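Secreted effector protein SopD (Salmonella typhimurium, PDB 5CPC) acts as a secreted virulence effector that alters host cell physiology, cooperates with SopB in membrane fission and macropinosome formation during invasion, and contributes to replication in macrophages. Local coordinates at residues Arg144-Gln149 with Lys183-Glu188; Gly155-Trp160 with Lys174-Asn179; Cys230-Gln235 with Val241-Met246. All blocks are in the same frame, centred on the assembly; numbering follows the deposited sequence.

Contact 1: Arg144-Gln149 with Lys183-Glu188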
loop_
_atom_site.group_PDB
_atom_site.type_symbol
_atom_site.label_atom_id
_atom_site.label_comp_id
_atom_site.label_asym_id
_atom_site.label_seq_id
_atom_site.Cartn_x
_atom_site.Cartn_y
_atom_site.Cartn_z
ATOM N N ARG A 144 4.281 -5.463 7.339
ATOM C CA ARG A 144 5.497 -5.431 6.582
ATOM C C ARG A 144 5.465 -6.224 5.276
ATOM O O ARG A 144 5.738 -5.643 4.268
ATOM C CB ARG A 144 6.585 -5.956 7.413
ATOM C CG ARG A 144 7.868 -5.970 6.679
ATOM C CD ARG A 144 8.799 -6.116 7.728
ATOM N NE ARG A 144 9.566 -7.323 7.601
ATOM C CZ ARG A 144 10.240 -7.790 8.634
ATOM N NH1 ARG A 144 10.990 -8.852 8.500
ATOM N NH2 ARG A 144 10.146 -7.139 9.781
ATOM N N GLN A 145 5.167 -7.529 5.304
ATOM C CA GLN A 145 4.910 -8.273 4.067
ATOM C C GLN A 145 3.897 -7.642 3.133
ATOM O O GLN A 145 4.128 -7.630 1.931
ATOM C CB GLN A 145 4.552 -9.756 4.300
ATOM C CG GLN A 145 4.312 -10.585 2.982
ATOM C CD GLN A 145 3.434 -11.802 3.254
ATOM O OE1 GLN A 145 2.226 -11.796 2.952
ATOM N NE2 GLN A 145 4.030 -12.856 3.861
ATOM N N LEU A 146 2.787 -7.112 3.627
ATOM C CA LEU A 146 1.912 -6.373 2.735
ATOM C C LEU A 146 2.546 -5.091 2.127
ATOM O O LEU A 146 2.304 -4.760 0.954
ATOM C CB LEU A 146 0.563 -6.042 3.418
ATOM C CG LEU A 146 -0.379 -5.161 2.612
ATOM C CD1 LEU A 146 -0.867 -5.967 1.421
ATOM C CD2 LEU A 146 -1.622 -4.689 3.433
ATOM N N PHE A 147 3.261 -4.342 2.961
ATOM C CA PHE A 147 3.927 -3.061 2.589
ATOM C C PHE A 147 4.872 -3.366 1.455
ATOM O O PHE A 147 4.989 -2.606 0.501
ATOM C CB PHE A 147 4.752 -2.564 3.798
ATOM C CG PHE A 147 5.586 -1.323 3.544
ATOM C CD1 PHE A 147 5.040 -0.075 3.661
ATOM C CD2 PHE A 147 6.942 -1.428 3.206
ATOM C CE1 PHE A 147 5.804 1.054 3.416
ATOM C CE2 PHE A 147 7.700 -0.319 2.960
ATOM C CZ PHE A 147 7.143 0.928 3.076
ATOM N N LEU A 148 5.543 -4.497 1.576
ATOM C CA LEU A 148 6.591 -4.855 0.639
ATOM C C LEU A 148 5.939 -5.265 -0.696
ATOM O O LEU A 148 6.518 -5.067 -1.759
ATOM C CB LEU A 148 7.369 -6.032 1.231
ATOM C CG LEU A 148 8.871 -5.923 1.481
ATOM C CD1 LEU A 148 9.574 -4.472 1.542
ATOM C CD2 LEU A 148 9.273 -6.816 2.690
ATOM N N GLN A 149 4.758 -5.870 -0.613
ATOM C CA GLN A 149 4.015 -6.353 -1.793
ATOM C C GLN A 149 3.574 -5.151 -2.608
ATOM O O GLN A 149 3.626 -5.195 -3.850
ATOM C CB GLN A 149 2.784 -7.190 -1.457
ATOM C CG GLN A 149 3.046 -8.606 -0.917
ATOM C CD GLN A 149 1.722 -9.307 -0.629
ATOM O OE1 GLN A 149 1.015 -9.734 -1.551
ATOM N NE2 GLN A 149 1.348 -9.356 0.631
ATOM N N LYS A 183 -5.269 -5.322 -4.236
ATOM C CA LYS A 183 -6.664 -5.462 -3.749
ATOM C C LYS A 183 -6.917 -6.702 -2.916
ATOM O O LYS A 183 -7.222 -6.624 -1.719
ATOM C CB LYS A 183 -7.678 -5.414 -4.881
ATOM C CG LYS A 183 -7.998 -3.995 -5.296
ATOM C CD LYS A 183 -8.760 -3.994 -6.577
ATOM C CE LYS A 183 -10.173 -4.465 -6.350
ATOM N NZ LYS A 183 -10.998 -3.992 -7.505
ATOM N N THR A 184 -6.745 -7.853 -3.544
ATOM C CA THR A 184 -6.871 -9.133 -2.872
ATOM C C THR A 184 -6.032 -9.232 -1.595
ATOM O O THR A 184 -6.557 -9.682 -0.567
ATOM C CB THR A 184 -6.517 -10.262 -3.854
ATOM O OG1 THR A 184 -7.335 -10.063 -5.003
ATOM C CG2 THR A 184 -6.806 -11.668 -3.252
ATOM N N ALA A 185 -4.768 -8.795 -1.644
ATOM C CA ALA A 185 -3.918 -8.857 -0.448
ATOM C C ALA A 185 -4.361 -7.877 0.648
ATOM O O ALA A 185 -4.406 -8.237 1.790
ATOM C CB ALA A 185 -2.518 -8.584 -0.777
ATOM N N VAL A 186 -4.645 -6.639 0.295
ATOM C CA VAL A 186 -5.155 -5.709 1.279
ATOM C C VAL A 186 -6.446 -6.245 1.993
ATOM O O VAL A 186 -6.474 -6.284 3.204
ATOM C CB VAL A 186 -5.331 -4.333 0.674
ATOM C CG1 VAL A 186 -5.941 -3.375 1.678
ATOM C CG2 VAL A 186 -3.942 -3.834 0.137
ATOM N N TYR A 187 -7.479 -6.666 1.245
ATOM C CA TYR A 187 -8.726 -7.261 1.853
ATOM C C TYR A 187 -8.464 -8.527 2.686
ATOM O O TYR A 187 -9.008 -8.718 3.787
ATOM C CB TYR A 187 -9.854 -7.421 0.795
ATOM C CG TYR A 187 -10.608 -6.105 0.556
ATOM C CD1 TYR A 187 -10.043 -5.084 -0.198
ATOM C CD2 TYR A 187 -11.832 -5.854 1.194
ATOM C CE1 TYR A 187 -10.673 -3.860 -0.361
ATOM C CE2 TYR A 187 -12.522 -4.622 0.989
ATOM C CZ TYR A 187 -11.919 -3.636 0.235
ATOM O OH TYR A 187 -12.549 -2.425 0.056
ATOM N N GLU A 188 -7.550 -9.373 2.224
ATOM C CA GLU A 188 -7.287 -10.639 2.922
ATOM C C GLU A 188 -6.696 -10.400 4.323
ATOM O O GLU A 188 -6.977 -11.109 5.315
ATOM C CB GLU A 188 -6.266 -11.453 2.076
ATOM C CG GLU A 188 -6.580 -12.953 1.968
ATOM C CD GLU A 188 -5.820 -13.639 0.794
ATOM O OE1 GLU A 188 -4.720 -14.168 1.054
ATOM O OE2 GLU A 188 -6.313 -13.631 -0.369
#
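The amide of Gln149 meets the methyl of Ala185: CB stands beyond its oxygen and nitrogen, raised out of the amide plane, 3.8 Å from Gln149 OE1. The Tyr187 ring, on another side of helix 180-190, has Lys183 O of its own helix in plane at one edge. Its OH is hydrogen-bonded to the backbone N of Leu315 in the C-terminal tail.

Leu146 does the rest of the touching. With its CG swung away from the backbone N (chi1 175°), the branched end reaches across. CD1 rests 3.8 Å from Ala185 CB. Both CD1 and CD2 also touch the Val186 CG2 methyl, the nearer being CD1 at 4.0 Å. The two branched side chains cross at about a right angle, meeting through methyls.

Helices 141-160 and 180-190 run nearly antiparallel here, at 164° with segment axes 10.5 Å apart. Ile250 of helix 248-256 also packs on Leu146, and Leu316 on Val186, so the pair is packed on by a further helix and by the C-terminal tail. Across the two segments the chemistry is dispersion between methyls plus the end of one amide beside a methyl, implying cohesion by shape and burial without directional polar bonds.

Contact 2: Gly155-Trp160 with Lys174-Asn179; sequences GSKMTW and KEVTGN
Lys157 and Glu175 cross at about a right angle, each side chain bent at its second torsion. In Lys157 the bend (chi2 -66°) turns the chain across the flank of helix 169-177, bringing CE to 4.0 Å from Glu175 O. Past the bend the lysine runs on extended to its ammonium, which faces the carboxylate of Glu175, with NZ 3.9 Å from Glu175 OE1. That is a long salt bridge, a loose electrostatic pairing and not a tight ion pair.

Nearer its root the same lysine is apolar: CG approaches Val176 CG2 at 4.4 Å, so one side chain meets a methyl with its base and a carboxylate with its tip. Asn179, at the N-cap position before helix 180-190, lies to one side of the ammonium. The two segments thus join the C-terminal end of helix 141-160 to helix 169-177 within a run of consecutive helices. Short helix 163-167 links them, and its Leu164 touches both Lys157 and Glu175. On another side of helix 141-160, Trp160 NE1 is hydrogen-bonded to Tyr82 OH of helix 76-90, and Thr159 CG2 sits over the centre of one indole face, 3.6 Å above its plane.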
loop_
_atom_site.group_PDB
_atom_site.type_symbol
_atom_site.label_atom_id
_atom_site.label_comp_id
_atom_site.label_asym_id
_atom_site.label_seq_id
_atom_site.Cartn_x
_atom_site.Cartn_y
_atom_site.Cartn_z
ATOM N N GLY A 155 6.915 -0.567 -7.873
ATOM C CA GLY A 155 8.223 -0.639 -8.487
ATOM C C GLY A 155 8.071 -1.173 -9.882
ATOM O O GLY A 155 8.584 -0.590 -10.810
ATOM N N SER A 156 7.306 -2.230 -10.034
ATOM C CA SER A 156 7.075 -2.769 -11.342
ATOM C C SER A 156 6.309 -1.850 -12.321
ATOM O O SER A 156 6.539 -1.937 -13.533
ATOM C CB SER A 156 6.386 -4.080 -11.208
ATOM O OG SER A 156 5.847 -4.514 -12.435
ATOM N N LYS A 157 5.440 -0.952 -11.823
ATOM C CA LYS A 157 4.712 -0.059 -12.727
ATOM C C LYS A 157 5.630 1.034 -13.158
ATOM O O LYS A 157 5.594 1.444 -14.321
ATOM C CB LYS A 157 3.455 0.534 -12.094
ATOM C CG LYS A 157 2.443 -0.517 -11.698
ATOM C CD LYS A 157 1.868 -1.234 -12.895
ATOM C CE LYS A 157 0.786 -2.160 -12.401
ATOM N NZ LYS A 157 -0.010 -2.735 -13.499
ATOM N N MET A 158 6.487 1.479 -12.242
ATOM C CA MET A 158 7.336 2.570 -12.524
ATOM C C MET A 158 8.503 2.145 -13.444
ATOM O O MET A 158 9.105 3.012 -14.071
ATOM C CB MET A 158 7.881 3.150 -11.248
ATOM C CG MET A 158 6.922 4.057 -10.467
ATOM S SD MET A 158 7.870 4.659 -9.043
ATOM C CE MET A 158 7.207 6.266 -8.916
ATOM N N THR A 159 8.767 0.834 -13.532
ATOM C CA THR A 159 9.916 0.262 -14.232
ATOM C C THR A 159 9.516 -0.081 -15.664
ATOM O O THR A 159 10.202 0.275 -16.627
ATOM C CB THR A 159 10.419 -1.006 -13.478
ATOM O OG1 THR A 159 11.040 -0.594 -12.252
ATOM C CG2 THR A 159 11.420 -1.833 -14.294
ATOM N N TRP A 160 8.428 -0.813 -15.808
ATOM C CA TRP A 160 7.988 -1.212 -17.112
ATOM C C TRP A 160 6.957 -0.255 -17.727
ATOM O O TRP A 160 6.685 -0.380 -18.939
ATOM C CB TRP A 160 7.463 -2.658 -17.118
ATOM C CG TRP A 160 8.474 -3.642 -16.638
ATOM C CD1 TRP A 160 8.275 -4.650 -15.719
ATOM C CD2 TRP A 160 9.865 -3.711 -17.020
ATOM N NE1 TRP A 160 9.451 -5.342 -15.518
ATOM C CE2 TRP A 160 10.445 -4.794 -16.284
ATOM C CE3 TRP A 160 10.677 -2.975 -17.912
ATOM C CZ2 TRP A 160 11.796 -5.170 -16.432
ATOM C CZ3 TRP A 160 12.034 -3.334 -18.057
ATOM C CH2 TRP A 160 12.583 -4.423 -17.307
ATOM N N LYS A 174 -3.743 4.732 -9.652
ATOM C CA LYS A 174 -4.892 3.968 -10.142
ATOM C C LYS A 174 -4.463 2.571 -10.475
ATOM O O LYS A 174 -5.166 1.600 -10.183
ATOM C CB LYS A 174 -5.439 4.556 -11.442
ATOM C CG LYS A 174 -6.518 5.599 -11.336
ATOM C CD LYS A 174 -7.122 5.955 -12.778
ATOM C CE LYS A 174 -7.618 4.687 -13.559
ATOM N NZ LYS A 174 -8.957 4.863 -14.218
ATOM N N GLU A 175 -3.295 2.472 -11.121
ATOM C CA GLU A 175 -2.814 1.183 -11.573
ATOM C C GLU A 175 -2.368 0.384 -10.412
ATOM O O GLU A 175 -2.459 -0.857 -10.408
ATOM C CB GLU A 175 -1.645 1.327 -12.588
ATOM C CG GLU A 175 -2.141 1.726 -13.988
ATOM C CD GLU A 175 -3.152 0.741 -14.535
ATOM O OE1 GLU A 175 -2.814 -0.426 -14.788
ATOM O OE2 GLU A 175 -4.297 1.138 -14.721
ATOM N N VAL A 176 -1.818 1.065 -9.439
ATOM C CA VAL A 176 -1.397 0.339 -8.225
ATOM C C VAL A 176 -2.668 -0.041 -7.428
ATOM O O VAL A 176 -2.905 -1.224 -7.154
ATOM C CB VAL A 176 -0.475 1.206 -7.376
ATOM C CG1 VAL A 176 -0.128 0.484 -6.029
ATOM C CG2 VAL A 176 0.779 1.627 -8.183
ATOM N N THR A 177 -3.471 0.979 -7.070
ATOM C CA THR A 177 -4.674 0.762 -6.190
ATOM C C THR A 177 -5.715 -0.153 -6.870
ATOM O O THR A 177 -6.333 -1.014 -6.218
ATOM C CB THR A 177 -5.282 2.092 -5.564
ATOM O OG1 THR A 177 -5.758 2.984 -6.585
ATOM C CG2 THR A 177 -4.275 2.821 -4.702
ATOM N N GLY A 178 -5.803 -0.060 -8.202
ATOM C CA GLY A 178 -6.690 -0.928 -9.002
ATOM C C GLY A 178 -6.220 -2.363 -9.189
ATOM O O GLY A 178 -6.985 -3.220 -9.619
ATOM N N ASN A 179 -4.949 -2.613 -8.880
ATOM C CA ASN A 179 -4.310 -3.909 -9.096
ATOM C C ASN A 179 -4.902 -5.104 -8.326
ATOM O O ASN A 179 -4.878 -5.162 -7.102
ATOM C CB ASN A 179 -2.809 -3.782 -8.787
ATOM C CG ASN A 179 -2.053 -5.022 -9.121
ATOM O OD1 ASN A 179 -1.508 -5.151 -10.237
ATOM N ND2 ASN A 179 -1.989 -5.940 -8.197
#

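Contact 3: Cys230-Gln235 with Val241-Met246; sequences CKIGYQ and VAFSMM
Phe243 turns its ring toward the strand opposite because CG lies beside its own backbone N and opposite the carbonyl carbon (chi1 -62°), while Tyr234 has a chi1 of 27°, about halfway between staggered and eclipsed, that leads its ring end away. The two side chains meet at a slant, Tyr234 CB 3.9 Å from Phe243 CE1. Ile232 offers its CG2 methyl from two residues earlier, the neighbouring position on the same face, 3.9 Å from Phe243 CD1.

Ile232, Tyr234, Phe243 and Met245 share one face of a tight antiparallel beta hairpin, strands 232-237 and 240-245; Gln235, Ala242 and Ser244 point to the other. Gly233 pairs with Ser244 through two bonds, Gly233 N to Ser244 O (2.8 Å) and Ser244 N to Gly233 O (3.0 Å), the latter with the donor well above the carbonyl plane. Gln235 and Ala242 form the second hydrogen-bonded pair, Ala242 N reaching Gln235 O at 2.8 Å and 171°. Just past the strand, Met246 N closes on Lys231 O at 2.8 Å.

The first face packs partly on helices (Phe243 on Leu292 of helix 285-298, Met245 on Tyr278 of helix 264-283) and partly on loops (Ile232 on Ile218). Tyr234 makes an edge-to-face contact with Tyr296, and its OH is hydrogen-bonded to Leu303 N and Glu194 OE1. Lys231 NZ pairs with Asp277, and Met246 leans on Leu254 of helix 248-256.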
loop_
_atom_site.group_PDB
_atom_site.type_symbol
_atom_site.label_atom_id
_atom_site.label_comp_id
_atom_site.label_asym_id
_atom_site.label_seq_id
_atom_site.Cartn_x
_atom_site.Cartn_y
_atom_site.Cartn_z
ATOM N N CYS A 230 -12.943 4.034 5.848
ATOM C CA CYS A 230 -11.973 3.578 4.798
ATOM C C CYS A 230 -10.683 3.009 5.349
ATOM O O CYS A 230 -10.071 2.191 4.715
ATOM C CB CYS A 230 -11.692 4.647 3.729
ATOM S SG CYS A 230 -10.850 6.158 4.415
ATOM N N LYS A 231 -10.290 3.369 6.555
ATOM C CA LYS A 231 -9.099 2.762 7.129
ATOM C C LYS A 231 -9.327 1.631 8.106
ATOM O O LYS A 231 -8.376 1.139 8.618
ATOM C CB LYS A 231 -8.231 3.840 7.779
ATOM C CG LYS A 231 -7.665 4.800 6.694
ATOM C CD LYS A 231 -6.712 5.809 7.321
ATOM C CE LYS A 231 -7.464 7.104 7.727
ATOM N NZ LYS A 231 -6.664 8.008 8.623
ATOM N N ILE A 232 -10.570 1.204 8.359
ATOM C CA ILE A 232 -10.792 0.194 9.382
ATOM C C ILE A 232 -10.906 -1.221 8.803
ATOM O O ILE A 232 -11.673 -1.467 7.868
ATOM C CB ILE A 232 -12.100 0.522 10.235
ATOM C CG1 ILE A 232 -11.756 1.641 11.202
ATOM C CG2 ILE A 232 -12.480 -0.567 11.196
ATOM C CD1 ILE A 232 -11.997 2.867 10.599
ATOM N N GLY A 233 -10.209 -2.155 9.431
ATOM C CA GLY A 233 -10.403 -3.550 9.173
ATOM C C GLY A 233 -11.133 -4.292 10.282
ATOM O O GLY A 233 -11.306 -3.768 11.371
ATOM N N TYR A 234 -11.567 -5.521 9.986
ATOM C CA TYR A 234 -12.313 -6.330 10.910
ATOM C C TYR A 234 -12.272 -7.806 10.516
ATOM O O TYR A 234 -12.301 -8.123 9.317
ATOM C CB TYR A 234 -13.828 -5.903 10.940
ATOM C CG TYR A 234 -14.387 -5.263 9.666
ATOM C CD1 TYR A 234 -14.938 -6.051 8.649
ATOM C CD2 TYR A 234 -14.426 -3.881 9.512
ATOM C CE1 TYR A 234 -15.479 -5.462 7.515
ATOM C CE2 TYR A 234 -14.980 -3.275 8.385
ATOM C CZ TYR A 234 -15.512 -4.075 7.407
ATOM O OH TYR A 234 -16.073 -3.540 6.278
ATOM N N GLN A 235 -12.253 -8.673 11.525
ATOM C CA GLN A 235 -12.426 -10.117 11.362
ATOM C C GLN A 235 -13.102 -10.667 12.591
ATOM O O GLN A 235 -12.914 -10.162 13.677
ATOM C CB GLN A 235 -11.095 -10.883 11.128
ATOM C CG GLN A 235 -9.852 -10.367 11.856
ATOM C CD GLN A 235 -8.734 -11.462 12.031
ATOM O OE1 GLN A 235 -8.722 -12.504 11.334
ATOM N NE2 GLN A 235 -7.834 -11.235 13.007
ATOM N N VAL A 241 -15.832 -9.925 17.132
ATOM C CA VAL A 241 -15.340 -9.151 15.985
ATOM C C VAL A 241 -14.230 -8.232 16.473
ATOM O O VAL A 241 -14.410 -7.481 17.429
ATOM C CB VAL A 241 -16.424 -8.261 15.388
ATOM C CG1 VAL A 241 -15.933 -7.664 14.062
ATOM C CG2 VAL A 241 -17.726 -9.059 15.230
ATOM N N ALA A 242 -13.094 -8.286 15.803
ATOM C CA ALA A 242 -11.940 -7.544 16.206
ATOM C C ALA A 242 -11.697 -6.470 15.135
ATOM O O ALA A 242 -11.569 -6.798 13.955
ATOM C CB ALA A 242 -10.716 -8.528 16.283
ATOM N N PHE A 243 -11.645 -5.209 15.540
ATOM C CA PHE A 243 -11.315 -4.092 14.645
ATOM C C PHE A 243 -9.878 -3.729 14.728
ATOM O O PHE A 243 -9.216 -4.084 15.720
ATOM C CB PHE A 243 -12.162 -2.884 15.016
ATOM C CG PHE A 243 -13.615 -3.146 14.851
ATOM C CD1 PHE A 243 -14.206 -3.022 13.612
ATOM C CD2 PHE A 243 -14.394 -3.566 15.931
ATOM C CE1 PHE A 243 -15.541 -3.362 13.404
ATOM C CE2 PHE A 243 -15.790 -3.833 15.744
ATOM C CZ PHE A 243 -16.339 -3.755 14.487
ATOM N N SER A 244 -9.429 -3.043 13.659
ATOM C CA SER A 244 -8.050 -2.591 13.410
ATOM C C SER A 244 -8.065 -1.389 12.569
ATOM O O SER A 244 -8.988 -1.185 11.815
ATOM C CB SER A 244 -7.334 -3.597 12.479
ATOM O OG SER A 244 -7.033 -4.624 13.338
ATOM N N MET A 245 -6.979 -0.648 12.623
ATOM C CA MET A 245 -6.750 0.381 11.650
ATOM C C MET A 245 -5.584 0.076 10.676
ATOM O O MET A 245 -4.572 -0.467 11.060
ATOM C CB MET A 245 -6.532 1.719 12.318
ATOM C CG MET A 245 -6.535 2.870 11.273
ATOM S SD MET A 245 -6.468 4.542 11.948
ATOM C CE MET A 245 -5.723 4.116 13.500
ATOM N N MET A 246 -5.760 0.456 9.425
ATOM C CA MET A 246 -4.738 0.305 8.430
ATOM C C MET A 246 -3.481 1.066 8.951
ATOM O O MET A 246 -3.560 2.250 9.323
ATOM C CB MET A 246 -5.200 0.927 7.114
ATOM C CG MET A 246 -4.224 0.598 5.970
ATOM S SD MET A 246 -4.663 1.245 4.364
ATOM C CE MET A 246 -5.664 -0.141 3.811
#

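Contacts 1 and 2 both use helix 141-160, its N-terminal half against helix 180-190 and its C-terminal end against helix 169-177. Contact 1 is centred about 7 Å from the centre of the chain and is mostly apolar; contact 2, about 11 Å out, substitutes a long lysine-glutamate pairing. They touch where Lys183 CG packs 3.5 Å from Thr177 O. Contact 3, centred about 16 Å out, is the one built on backbone hydrogen bonds, with one buried face and a more exposed one. It meets contact 1 through Val186 CG1 and Met246 CE, 3.9 Å apart, but lies across the chain's centre from contact 2. All three are partly buried.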